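Local coordinates for protein hydroquinone dioxygenase small subunit (Pseudomonas sp., PDB 4ZXA) that probably acts, as the small subunit of the two-subunit enzyme PnpCD, in the iron-dependent ring-cleaving dioxygenation of hydroquinone, at residues A[106-111]-A[154-159]. Sequence-based numbering, arbitrary orientation.
Sequences GTHLAG and KGPLSV
G155 meets G106 backbone to backbone, the CA atoms of the two glycines 4.1 Å apart, just after K154, whose ammonium turns off to a salt bridge with E160. A CB on G106 would run into the CA of G155, so the lack of a side chain lets the two backbones, which run in nearly the same direction here, come this close. G155 also opens a type I turn that ends at S158: the S158 N bonds back to the G155 O, and the G155 N donates almost straight, at 170°, to the S158 OG, which has a second hydrogen bond to E64. Next comes P156, whose ring crosses the H108 imidazole at about a right angle, the P156 CG lying 3.3 Å from the H108 CE1. Chi1 of -67° sets the H108 CG anti to its own carbonyl carbon, and the ring, turned by chi2, brings CE1 and ND1 to P156; its NE2 makes a weak bond to the E105 carbonyl. An alanine at H108 would probably leave P156 CG and CD without the imidazole they lie against, and the E105 carbonyl without that weak bond. L157 follows, and its CD2 lies 3.5 Å from the T107 O and close to the T107 OG1, and meets the L109 CG at 4.1 Å. A water bridges the two backbones, donating to the T107 O and accepting from the L157 N at 2.9 Å, a polar link between the two segments. From S158 the chain leaves the contact and V159 pairs with strand 52-58. Strand 108-109, at the edge of one sheet of the cupin fold, pairs with strand 71-76, while 158-159 borders the other sheet beside 52-58; the buried T107 touches both sheets, F75 and Y138 of one and Q150 and T152 of the other, and shares K52 with L157.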
# COMPACT_ATOMS: atom_id res chain seq x y z
N GLY A 106 -14.96 -11.63 -41.94
CA GLY A 106 -16.21 -11.06 -41.49
C GLY A 106 -17.35 -12.03 -41.70
O GLY A 106 -17.30 -12.88 -42.58
N THR A 107 -18.39 -11.92 -40.89
CA THR A 107 -19.52 -12.80 -41.10
C THR A 107 -20.30 -12.34 -42.34
O THR A 107 -20.45 -11.14 -42.58
CB THR A 107 -20.41 -12.92 -39.84
OG1 THR A 107 -21.78 -12.82 -40.22
CG2 THR A 107 -20.07 -11.86 -38.83
N HIS A 108 -20.73 -13.31 -43.13
CA HIS A 108 -21.51 -13.04 -44.33
C HIS A 108 -22.84 -13.79 -44.29
O HIS A 108 -22.97 -14.83 -43.62
CB HIS A 108 -20.71 -13.46 -45.58
CG HIS A 108 -19.49 -12.64 -45.82
ND1 HIS A 108 -19.49 -11.51 -46.62
CD2 HIS A 108 -18.22 -12.76 -45.36
CE1 HIS A 108 -18.28 -10.97 -46.63
NE2 HIS A 108 -17.49 -11.71 -45.87
N LEU A 109 -23.83 -13.27 -45.01
CA LEU A 109 -25.10 -13.97 -45.21
C LEU A 109 -24.89 -15.25 -46.02
O LEU A 109 -24.37 -15.20 -47.12
CB LEU A 109 -26.08 -13.06 -45.93
CG LEU A 109 -26.60 -11.90 -45.09
CD1 LEU A 109 -27.49 -11.03 -45.96
CD2 LEU A 109 -27.37 -12.39 -43.85
N ALA A 110 -25.29 -16.40 -45.47
CA ALA A 110 -25.07 -17.67 -46.16
C ALA A 110 -26.15 -17.99 -47.20
O ALA A 110 -25.97 -18.90 -48.02
CB ALA A 110 -24.96 -18.81 -45.15
N GLY A 111 -27.26 -17.24 -47.15
CA GLY A 111 -28.39 -17.44 -48.04
C GLY A 111 -29.62 -18.06 -47.38
O GLY A 111 -29.57 -18.58 -46.25
N LYS A 154 -14.63 -7.23 -38.60
CA LYS A 154 -15.53 -6.26 -39.26
C LYS A 154 -15.86 -6.75 -40.66
O LYS A 154 -14.96 -7.07 -41.44
CB LYS A 154 -14.89 -4.87 -39.31
CG LYS A 154 -15.86 -3.70 -39.07
CD LYS A 154 -16.06 -2.90 -40.32
CE LYS A 154 -15.24 -1.63 -40.35
NZ LYS A 154 -15.82 -0.61 -39.46
N GLY A 155 -17.16 -6.82 -40.96
CA GLY A 155 -17.64 -7.26 -42.26
C GLY A 155 -18.84 -6.47 -42.77
O GLY A 155 -19.20 -5.44 -42.19
N PRO A 156 -19.46 -6.95 -43.86
CA PRO A 156 -20.59 -6.30 -44.54
C PRO A 156 -21.80 -6.08 -43.64
O PRO A 156 -22.54 -5.13 -43.86
CB PRO A 156 -20.97 -7.31 -45.63
CG PRO A 156 -19.76 -8.14 -45.84
CD PRO A 156 -19.08 -8.22 -44.50
N LEU A 157 -21.99 -6.97 -42.66
CA LEU A 157 -23.11 -6.92 -41.72
C LEU A 157 -22.85 -6.09 -40.44
O LEU A 157 -23.77 -5.86 -39.66
CB LEU A 157 -23.51 -8.34 -41.30
CG LEU A 157 -24.35 -9.20 -42.24
CD1 LEU A 157 -24.34 -8.69 -43.69
CD2 LEU A 157 -23.94 -10.67 -42.16
N SER A 158 -21.61 -5.67 -40.23
CA SER A 158 -21.29 -5.00 -38.97
C SER A 158 -21.80 -3.58 -38.98
O SER A 158 -21.57 -2.82 -39.92
CB SER A 158 -19.79 -5.02 -38.72
OG SER A 158 -19.29 -6.35 -38.76
N VAL A 159 -22.52 -3.20 -37.93
CA VAL A 159 -23.04 -1.85 -37.88
C VAL A 159 -22.27 -1.03 -36.86
O VAL A 159 -22.12 -1.44 -35.71
CB VAL A 159 -24.55 -1.85 -37.56
CG1 VAL A 159 -25.14 -0.44 -37.75
CG2 VAL A 159 -25.28 -2.86 -38.44
O HOH W 1 -20.34 -8.94 -41.34